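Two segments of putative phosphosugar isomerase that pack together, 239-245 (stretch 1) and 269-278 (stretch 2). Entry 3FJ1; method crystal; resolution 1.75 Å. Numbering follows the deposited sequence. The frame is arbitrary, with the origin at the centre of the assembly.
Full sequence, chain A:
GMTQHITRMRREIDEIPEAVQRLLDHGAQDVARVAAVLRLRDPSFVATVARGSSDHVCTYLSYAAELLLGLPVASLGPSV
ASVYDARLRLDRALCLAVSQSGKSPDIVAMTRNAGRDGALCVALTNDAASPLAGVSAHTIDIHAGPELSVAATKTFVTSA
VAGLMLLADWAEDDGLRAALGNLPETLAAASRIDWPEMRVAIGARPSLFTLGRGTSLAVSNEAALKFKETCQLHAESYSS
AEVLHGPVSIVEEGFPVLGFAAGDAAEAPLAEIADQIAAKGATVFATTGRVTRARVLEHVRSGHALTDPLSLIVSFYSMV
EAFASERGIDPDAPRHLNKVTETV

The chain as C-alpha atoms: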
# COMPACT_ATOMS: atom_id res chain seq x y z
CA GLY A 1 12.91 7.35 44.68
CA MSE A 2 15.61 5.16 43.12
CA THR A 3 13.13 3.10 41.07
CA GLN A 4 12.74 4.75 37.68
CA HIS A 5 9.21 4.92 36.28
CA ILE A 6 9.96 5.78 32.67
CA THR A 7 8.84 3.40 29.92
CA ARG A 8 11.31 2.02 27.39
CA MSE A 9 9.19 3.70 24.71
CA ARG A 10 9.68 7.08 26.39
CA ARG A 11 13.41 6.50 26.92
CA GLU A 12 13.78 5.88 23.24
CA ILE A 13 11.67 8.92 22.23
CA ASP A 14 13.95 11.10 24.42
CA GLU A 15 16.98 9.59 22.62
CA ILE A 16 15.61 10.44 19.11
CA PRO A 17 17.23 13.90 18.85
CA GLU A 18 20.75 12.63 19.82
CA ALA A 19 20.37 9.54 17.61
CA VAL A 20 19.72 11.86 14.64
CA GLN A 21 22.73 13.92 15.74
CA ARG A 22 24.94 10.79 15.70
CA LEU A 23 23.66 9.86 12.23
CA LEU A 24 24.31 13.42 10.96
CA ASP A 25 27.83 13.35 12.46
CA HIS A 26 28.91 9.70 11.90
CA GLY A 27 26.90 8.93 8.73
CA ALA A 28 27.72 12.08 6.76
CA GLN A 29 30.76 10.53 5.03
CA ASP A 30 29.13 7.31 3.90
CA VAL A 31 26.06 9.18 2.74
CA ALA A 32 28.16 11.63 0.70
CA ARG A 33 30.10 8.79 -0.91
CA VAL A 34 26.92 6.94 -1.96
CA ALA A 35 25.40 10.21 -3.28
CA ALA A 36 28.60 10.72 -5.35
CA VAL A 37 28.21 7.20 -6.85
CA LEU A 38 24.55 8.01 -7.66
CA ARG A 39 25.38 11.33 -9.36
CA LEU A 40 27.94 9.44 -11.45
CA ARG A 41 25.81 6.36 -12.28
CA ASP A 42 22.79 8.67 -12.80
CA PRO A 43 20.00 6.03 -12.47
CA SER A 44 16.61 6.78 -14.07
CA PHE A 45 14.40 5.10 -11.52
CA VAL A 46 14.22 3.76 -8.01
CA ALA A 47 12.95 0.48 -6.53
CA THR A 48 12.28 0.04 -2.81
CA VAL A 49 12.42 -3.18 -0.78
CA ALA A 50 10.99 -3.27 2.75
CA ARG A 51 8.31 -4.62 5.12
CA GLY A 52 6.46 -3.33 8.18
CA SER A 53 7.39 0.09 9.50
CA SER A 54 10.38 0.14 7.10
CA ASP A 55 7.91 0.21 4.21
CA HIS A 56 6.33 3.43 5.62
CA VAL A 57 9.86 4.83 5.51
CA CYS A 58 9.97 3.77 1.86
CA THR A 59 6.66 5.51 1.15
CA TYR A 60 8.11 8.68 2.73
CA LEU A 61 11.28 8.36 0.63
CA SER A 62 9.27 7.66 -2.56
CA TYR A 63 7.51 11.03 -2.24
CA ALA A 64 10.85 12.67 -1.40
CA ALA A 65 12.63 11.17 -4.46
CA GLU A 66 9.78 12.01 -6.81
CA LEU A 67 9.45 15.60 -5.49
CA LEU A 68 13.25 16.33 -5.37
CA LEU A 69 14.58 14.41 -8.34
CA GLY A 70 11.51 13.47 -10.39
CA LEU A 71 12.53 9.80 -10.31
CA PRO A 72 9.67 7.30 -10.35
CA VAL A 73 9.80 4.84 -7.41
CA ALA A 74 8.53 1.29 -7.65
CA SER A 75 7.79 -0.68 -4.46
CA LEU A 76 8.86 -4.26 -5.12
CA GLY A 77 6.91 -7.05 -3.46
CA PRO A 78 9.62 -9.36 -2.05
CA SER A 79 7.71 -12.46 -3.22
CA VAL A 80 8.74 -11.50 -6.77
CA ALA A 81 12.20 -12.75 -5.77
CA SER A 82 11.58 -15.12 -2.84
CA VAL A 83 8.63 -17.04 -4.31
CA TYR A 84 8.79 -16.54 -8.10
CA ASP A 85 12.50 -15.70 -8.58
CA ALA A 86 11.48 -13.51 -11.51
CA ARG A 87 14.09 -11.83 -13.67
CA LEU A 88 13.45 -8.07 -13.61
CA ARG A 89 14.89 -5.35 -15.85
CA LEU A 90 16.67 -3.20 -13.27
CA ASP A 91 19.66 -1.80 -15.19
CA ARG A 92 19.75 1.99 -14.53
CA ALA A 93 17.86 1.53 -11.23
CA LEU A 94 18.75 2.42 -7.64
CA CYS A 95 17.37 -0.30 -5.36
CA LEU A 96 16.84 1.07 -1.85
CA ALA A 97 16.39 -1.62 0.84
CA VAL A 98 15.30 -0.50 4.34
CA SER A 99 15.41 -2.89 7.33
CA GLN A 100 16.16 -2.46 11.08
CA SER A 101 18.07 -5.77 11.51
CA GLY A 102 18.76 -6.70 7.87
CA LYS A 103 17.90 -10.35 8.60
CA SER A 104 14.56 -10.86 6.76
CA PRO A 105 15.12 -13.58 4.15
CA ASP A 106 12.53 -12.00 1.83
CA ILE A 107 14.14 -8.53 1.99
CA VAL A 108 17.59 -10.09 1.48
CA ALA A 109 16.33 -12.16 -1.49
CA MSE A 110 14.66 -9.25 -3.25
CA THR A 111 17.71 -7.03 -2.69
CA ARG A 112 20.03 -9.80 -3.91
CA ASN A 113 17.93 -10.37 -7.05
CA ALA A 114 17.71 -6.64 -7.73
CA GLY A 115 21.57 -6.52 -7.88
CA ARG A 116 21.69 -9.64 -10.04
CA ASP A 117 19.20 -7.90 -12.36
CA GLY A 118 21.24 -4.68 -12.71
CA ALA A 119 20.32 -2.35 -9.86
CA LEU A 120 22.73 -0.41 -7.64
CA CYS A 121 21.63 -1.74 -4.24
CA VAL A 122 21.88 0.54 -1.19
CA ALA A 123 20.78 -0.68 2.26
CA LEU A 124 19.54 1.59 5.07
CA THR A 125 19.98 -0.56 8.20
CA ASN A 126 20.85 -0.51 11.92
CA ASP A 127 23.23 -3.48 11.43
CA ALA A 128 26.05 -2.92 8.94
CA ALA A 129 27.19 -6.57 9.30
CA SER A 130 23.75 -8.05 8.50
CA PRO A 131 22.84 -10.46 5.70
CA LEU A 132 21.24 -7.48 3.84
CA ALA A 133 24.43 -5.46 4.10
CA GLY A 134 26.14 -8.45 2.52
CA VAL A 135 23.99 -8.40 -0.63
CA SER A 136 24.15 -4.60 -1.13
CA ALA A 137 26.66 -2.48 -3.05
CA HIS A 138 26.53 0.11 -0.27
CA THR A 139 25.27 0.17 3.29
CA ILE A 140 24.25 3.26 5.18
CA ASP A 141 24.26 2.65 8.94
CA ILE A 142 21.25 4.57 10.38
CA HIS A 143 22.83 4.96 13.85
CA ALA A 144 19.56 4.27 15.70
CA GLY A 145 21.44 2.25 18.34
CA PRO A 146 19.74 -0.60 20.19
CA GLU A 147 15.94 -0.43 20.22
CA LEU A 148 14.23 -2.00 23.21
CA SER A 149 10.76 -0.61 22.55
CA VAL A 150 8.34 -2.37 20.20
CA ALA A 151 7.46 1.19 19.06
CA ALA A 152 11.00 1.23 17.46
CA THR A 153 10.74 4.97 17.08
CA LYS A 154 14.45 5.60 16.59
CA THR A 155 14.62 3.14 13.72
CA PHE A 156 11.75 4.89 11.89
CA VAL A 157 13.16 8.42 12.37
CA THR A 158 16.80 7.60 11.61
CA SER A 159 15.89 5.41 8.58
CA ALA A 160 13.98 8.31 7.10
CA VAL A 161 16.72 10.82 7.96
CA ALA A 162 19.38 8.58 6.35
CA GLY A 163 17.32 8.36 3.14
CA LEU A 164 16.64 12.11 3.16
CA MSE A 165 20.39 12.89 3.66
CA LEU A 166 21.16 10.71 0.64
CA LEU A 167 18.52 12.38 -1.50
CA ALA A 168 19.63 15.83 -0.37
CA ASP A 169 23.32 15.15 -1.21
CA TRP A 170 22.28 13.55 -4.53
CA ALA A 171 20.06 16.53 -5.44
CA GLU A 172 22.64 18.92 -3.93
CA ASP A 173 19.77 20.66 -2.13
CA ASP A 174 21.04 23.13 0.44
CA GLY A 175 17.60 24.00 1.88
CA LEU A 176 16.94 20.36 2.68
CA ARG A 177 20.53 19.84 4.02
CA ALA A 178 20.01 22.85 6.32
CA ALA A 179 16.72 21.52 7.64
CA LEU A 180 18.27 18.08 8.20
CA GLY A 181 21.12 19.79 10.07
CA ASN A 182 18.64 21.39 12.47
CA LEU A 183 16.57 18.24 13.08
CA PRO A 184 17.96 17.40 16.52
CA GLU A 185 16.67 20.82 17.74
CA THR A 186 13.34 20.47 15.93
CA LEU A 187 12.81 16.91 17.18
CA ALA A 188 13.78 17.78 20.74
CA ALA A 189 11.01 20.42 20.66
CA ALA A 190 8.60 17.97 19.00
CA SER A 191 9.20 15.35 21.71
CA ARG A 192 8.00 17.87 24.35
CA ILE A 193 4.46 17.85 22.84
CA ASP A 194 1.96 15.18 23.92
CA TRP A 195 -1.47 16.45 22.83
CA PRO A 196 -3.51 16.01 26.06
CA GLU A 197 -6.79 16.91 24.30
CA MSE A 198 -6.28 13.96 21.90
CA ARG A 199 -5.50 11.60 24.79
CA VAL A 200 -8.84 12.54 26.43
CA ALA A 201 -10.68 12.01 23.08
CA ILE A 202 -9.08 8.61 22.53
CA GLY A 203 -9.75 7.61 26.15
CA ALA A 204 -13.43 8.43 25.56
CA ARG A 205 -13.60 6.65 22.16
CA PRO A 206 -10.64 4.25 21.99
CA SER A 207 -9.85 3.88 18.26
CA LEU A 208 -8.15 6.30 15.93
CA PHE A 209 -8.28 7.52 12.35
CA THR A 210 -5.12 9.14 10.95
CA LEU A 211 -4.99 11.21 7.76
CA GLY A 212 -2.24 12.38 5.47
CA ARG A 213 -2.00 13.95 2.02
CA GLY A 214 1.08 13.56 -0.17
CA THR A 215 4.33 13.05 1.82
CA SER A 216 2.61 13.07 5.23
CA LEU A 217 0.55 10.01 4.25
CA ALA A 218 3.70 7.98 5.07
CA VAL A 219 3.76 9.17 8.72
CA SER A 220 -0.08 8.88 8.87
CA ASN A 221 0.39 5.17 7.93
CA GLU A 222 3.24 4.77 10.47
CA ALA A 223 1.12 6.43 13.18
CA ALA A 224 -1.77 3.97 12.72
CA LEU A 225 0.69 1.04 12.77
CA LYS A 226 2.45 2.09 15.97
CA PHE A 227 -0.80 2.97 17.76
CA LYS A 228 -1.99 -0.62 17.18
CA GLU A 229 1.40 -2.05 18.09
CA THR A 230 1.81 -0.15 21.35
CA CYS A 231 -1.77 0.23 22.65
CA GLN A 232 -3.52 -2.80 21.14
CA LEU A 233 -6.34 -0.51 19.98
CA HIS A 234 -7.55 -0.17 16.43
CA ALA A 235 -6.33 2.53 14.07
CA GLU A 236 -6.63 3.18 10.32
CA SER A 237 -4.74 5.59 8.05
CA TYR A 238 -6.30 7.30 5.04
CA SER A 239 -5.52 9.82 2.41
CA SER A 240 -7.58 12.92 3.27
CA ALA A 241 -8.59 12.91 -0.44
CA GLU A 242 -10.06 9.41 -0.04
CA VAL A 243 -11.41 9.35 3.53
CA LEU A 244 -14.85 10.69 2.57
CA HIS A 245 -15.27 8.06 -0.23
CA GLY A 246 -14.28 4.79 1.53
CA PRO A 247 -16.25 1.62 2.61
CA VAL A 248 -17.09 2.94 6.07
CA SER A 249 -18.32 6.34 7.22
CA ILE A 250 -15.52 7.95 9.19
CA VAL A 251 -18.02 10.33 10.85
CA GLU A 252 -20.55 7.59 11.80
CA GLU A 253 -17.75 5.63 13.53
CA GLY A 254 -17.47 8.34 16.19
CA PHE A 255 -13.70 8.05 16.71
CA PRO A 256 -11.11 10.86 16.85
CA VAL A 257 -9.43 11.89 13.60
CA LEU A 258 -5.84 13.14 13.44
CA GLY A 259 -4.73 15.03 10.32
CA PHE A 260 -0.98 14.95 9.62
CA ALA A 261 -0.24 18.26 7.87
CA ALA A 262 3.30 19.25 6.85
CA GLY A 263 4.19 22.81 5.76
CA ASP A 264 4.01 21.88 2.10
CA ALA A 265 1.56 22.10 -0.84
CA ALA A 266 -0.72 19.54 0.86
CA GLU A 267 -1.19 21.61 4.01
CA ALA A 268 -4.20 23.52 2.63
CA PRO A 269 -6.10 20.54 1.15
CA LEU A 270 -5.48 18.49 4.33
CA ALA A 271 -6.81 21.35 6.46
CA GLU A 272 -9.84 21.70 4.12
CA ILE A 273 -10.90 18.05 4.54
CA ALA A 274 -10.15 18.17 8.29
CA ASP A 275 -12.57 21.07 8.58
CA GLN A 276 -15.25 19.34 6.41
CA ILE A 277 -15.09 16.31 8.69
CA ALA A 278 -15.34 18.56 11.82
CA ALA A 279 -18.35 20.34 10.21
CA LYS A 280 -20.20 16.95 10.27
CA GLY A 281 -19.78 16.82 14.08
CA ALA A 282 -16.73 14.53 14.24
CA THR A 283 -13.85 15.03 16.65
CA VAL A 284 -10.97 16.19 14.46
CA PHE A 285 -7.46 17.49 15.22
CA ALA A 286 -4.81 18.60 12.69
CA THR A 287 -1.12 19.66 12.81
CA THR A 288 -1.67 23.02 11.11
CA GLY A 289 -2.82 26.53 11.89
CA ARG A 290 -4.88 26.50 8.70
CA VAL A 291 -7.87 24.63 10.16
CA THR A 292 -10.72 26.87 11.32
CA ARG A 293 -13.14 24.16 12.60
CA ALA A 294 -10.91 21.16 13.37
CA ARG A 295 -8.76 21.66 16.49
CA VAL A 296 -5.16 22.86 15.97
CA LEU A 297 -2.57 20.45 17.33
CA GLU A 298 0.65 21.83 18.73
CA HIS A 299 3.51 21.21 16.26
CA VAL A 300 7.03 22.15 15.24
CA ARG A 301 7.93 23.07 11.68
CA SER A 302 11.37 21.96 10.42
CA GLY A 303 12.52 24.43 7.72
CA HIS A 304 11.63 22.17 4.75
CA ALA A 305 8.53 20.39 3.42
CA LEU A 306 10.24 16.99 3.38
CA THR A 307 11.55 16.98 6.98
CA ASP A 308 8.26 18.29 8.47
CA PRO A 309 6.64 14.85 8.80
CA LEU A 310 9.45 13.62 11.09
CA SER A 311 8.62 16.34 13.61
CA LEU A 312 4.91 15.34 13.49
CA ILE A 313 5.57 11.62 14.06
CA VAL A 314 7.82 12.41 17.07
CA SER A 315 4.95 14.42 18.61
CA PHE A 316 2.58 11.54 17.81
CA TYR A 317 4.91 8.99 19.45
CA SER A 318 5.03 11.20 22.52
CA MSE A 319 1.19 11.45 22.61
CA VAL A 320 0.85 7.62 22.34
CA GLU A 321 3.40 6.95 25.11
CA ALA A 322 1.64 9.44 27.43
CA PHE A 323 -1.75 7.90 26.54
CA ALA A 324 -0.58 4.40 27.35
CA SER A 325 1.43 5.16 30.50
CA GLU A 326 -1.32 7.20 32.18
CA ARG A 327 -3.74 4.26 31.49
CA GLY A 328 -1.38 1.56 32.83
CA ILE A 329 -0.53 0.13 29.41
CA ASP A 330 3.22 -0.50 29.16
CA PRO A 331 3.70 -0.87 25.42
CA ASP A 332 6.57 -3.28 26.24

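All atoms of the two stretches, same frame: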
# COMPACT_ATOMS: atom_id res chain seq x y z
N SER A 239 -5.73 8.56 3.08
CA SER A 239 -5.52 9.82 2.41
C SER A 239 -6.74 10.68 2.74
O SER A 239 -7.88 10.22 2.66
CB SER A 239 -5.42 9.64 0.88
OG SER A 239 -5.36 10.90 0.22
N SER A 240 -6.51 11.96 3.01
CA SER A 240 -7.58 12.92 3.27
C SER A 240 -8.45 13.11 1.99
O SER A 240 -9.62 13.49 2.05
CB SER A 240 -6.97 14.24 3.74
OG SER A 240 -6.05 14.75 2.80
N ALA A 241 -7.86 12.84 0.83
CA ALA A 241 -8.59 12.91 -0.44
C ALA A 241 -9.48 11.69 -0.66
O ALA A 241 -10.30 11.68 -1.57
CB ALA A 241 -7.62 13.06 -1.59
N GLU A 242 -9.27 10.62 0.10
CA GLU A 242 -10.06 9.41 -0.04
C GLU A 242 -10.97 9.10 1.13
O GLU A 242 -11.90 8.30 1.00
CB GLU A 242 -9.13 8.22 -0.25
CG GLU A 242 -8.23 8.39 -1.46
CD GLU A 242 -8.98 8.42 -2.79
OE1 GLU A 242 -10.16 7.97 -2.87
OE2 GLU A 242 -8.39 8.92 -3.77
N VAL A 243 -10.71 9.72 2.28
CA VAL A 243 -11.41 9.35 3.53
C VAL A 243 -12.93 9.49 3.44
O VAL A 243 -13.67 8.70 4.04
CB VAL A 243 -10.84 10.09 4.74
CG1 VAL A 243 -11.14 11.60 4.66
CG2 VAL A 243 -11.37 9.50 6.01
N LEU A 244 -13.41 10.49 2.70
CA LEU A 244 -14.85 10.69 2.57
C LEU A 244 -15.51 9.80 1.49
O LEU A 244 -16.71 9.89 1.28
CB LEU A 244 -15.15 12.16 2.28
CG LEU A 244 -14.70 13.12 3.38
CD1 LEU A 244 -14.93 14.56 2.95
CD2 LEU A 244 -15.40 12.80 4.71
N HIS A 245 -14.75 8.94 0.83
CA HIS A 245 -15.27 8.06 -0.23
C HIS A 245 -15.02 6.58 0.02
O HIS A 245 -15.16 5.78 -0.90
CB HIS A 245 -14.58 8.42 -1.55
CG HIS A 245 -14.57 9.89 -1.81
ND1 HIS A 245 -15.64 10.55 -2.37
CD2 HIS A 245 -13.65 10.84 -1.52
CE1 HIS A 245 -15.38 11.84 -2.43
NE2 HIS A 245 -14.17 12.04 -1.93
N PRO A 269 -5.07 21.58 1.34
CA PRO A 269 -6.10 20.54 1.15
C PRO A 269 -6.35 19.62 2.35
O PRO A 269 -7.47 19.15 2.52
CB PRO A 269 -5.58 19.74 -0.06
CG PRO A 269 -4.18 20.12 -0.23
CD PRO A 269 -4.04 21.52 0.30
N LEU A 270 -5.32 19.30 3.14
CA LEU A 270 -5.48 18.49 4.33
C LEU A 270 -6.38 19.23 5.32
O LEU A 270 -7.36 18.69 5.83
CB LEU A 270 -4.11 18.19 4.93
CG LEU A 270 -3.96 17.28 6.18
CD1 LEU A 270 -4.64 17.83 7.47
CD2 LEU A 270 -4.44 15.88 5.84
N ALA A 271 -6.04 20.48 5.57
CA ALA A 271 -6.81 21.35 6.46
C ALA A 271 -8.29 21.45 6.00
O ALA A 271 -9.19 21.42 6.83
CB ALA A 271 -6.18 22.71 6.51
N GLU A 272 -8.51 21.61 4.69
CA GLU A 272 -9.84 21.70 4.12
C GLU A 272 -10.72 20.47 4.44
O GLU A 272 -11.88 20.60 4.87
CB GLU A 272 -9.72 21.90 2.60
N ILE A 273 -10.18 19.29 4.23
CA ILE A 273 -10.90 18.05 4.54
C ILE A 273 -11.08 17.89 6.06
O ILE A 273 -12.13 17.45 6.50
CB ILE A 273 -10.20 16.81 3.95
CG1 ILE A 273 -10.27 16.87 2.43
CG2 ILE A 273 -10.82 15.50 4.53
CD1 ILE A 273 -11.65 16.64 1.84
N ALA A 274 -10.07 18.27 6.84
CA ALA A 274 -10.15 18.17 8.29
C ALA A 274 -11.34 19.00 8.76
O ALA A 274 -12.17 18.55 9.57
CB ALA A 274 -8.83 18.64 8.93
N ASP A 275 -11.45 20.21 8.23
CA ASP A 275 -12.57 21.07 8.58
C ASP A 275 -13.93 20.52 8.13
O ASP A 275 -14.89 20.63 8.89
CB ASP A 275 -12.34 22.50 8.03
CG ASP A 275 -11.36 23.30 8.88
OD1 ASP A 275 -11.09 22.93 10.04
OD2 ASP A 275 -10.88 24.35 8.42
N GLN A 276 -14.01 19.91 6.94
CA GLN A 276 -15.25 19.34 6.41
C GLN A 276 -15.76 18.22 7.32
O GLN A 276 -16.97 18.12 7.61
CB GLN A 276 -15.06 18.78 5.00
CG GLN A 276 -14.98 19.82 3.89
CD GLN A 276 -14.73 19.19 2.53
OE1 GLN A 276 -15.20 18.08 2.24
NE2 GLN A 276 -13.93 19.87 1.70
N ILE A 277 -14.80 17.41 7.78
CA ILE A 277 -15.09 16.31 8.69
C ILE A 277 -15.62 16.88 10.03
O ILE A 277 -16.67 16.43 10.55
CB ILE A 277 -13.87 15.39 8.87
CG1 ILE A 277 -13.49 14.71 7.54
CG2 ILE A 277 -14.16 14.35 9.96
CD1 ILE A 277 -12.15 14.05 7.58
N ALA A 278 -14.92 17.89 10.57
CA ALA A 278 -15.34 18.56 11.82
C ALA A 278 -16.73 19.21 11.68
O ALA A 278 -17.51 19.23 12.63
CB ALA A 278 -14.30 19.61 12.24
O HOH W 1 -7.00 16.68 1.09

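The contact between residues 239-245 and the helix 269-278 buries 310 Å², counting both sides, and is largely apolar; no direct hydrogen bond crosses it. The helix presents L270, I273, Q276 and I277, residues spaced by three or four positions and so gathered on one face of its regular i to i+4 ladder. Against them, S240, V243 and L244 all direct their CA-to-CB bonds toward the helix.

I273 is central. Its chi1 and chi2 are both m, and both its methyls lie near S240 O, CG2 at 3.4 Å and CD1 at 3.8 Å; CG2 also lies 3.9 Å from V243 CG1, and CD1 4.0 Å from L244 CD1. One turn on, I277 keeps chi1 in m but has chi2 in t, an extended chain that carries CD1 to 3.9 Å from V243 CG1. Its CG1 packs against L244 CD2, also at 3.9 Å. L244, in the common mt rotamer, thus spreads its two methyls between I273 and I277. V243 adopts p, which places CG1 within reach of both isoleucines; V243 is buried, though the helix covers only a small part of it. At the margin, the aliphatic end of L244 also meets a polar group, with CD1 3.6 Å from Q276 OE1, in keeping with the exposed position of the glutamine.

At the other end, S240, with a short side chain directed toward the helix, has its CA 6.0 Å from L270 CA. L270 points its CA-to-CB bond sideways, but its t, m conformation brings CD2 to 3.6 Å from S240 OG. The p rotamer of S240 sets OG 2.7 Å from the oxygen of water 1, which donates a weak hydrogen bond to P269 O (water O to P269 O, 2.9 Å). This water supplies a polar bridge between the stretches and gives the buried hydroxyl a partner beside its apolar neighbours.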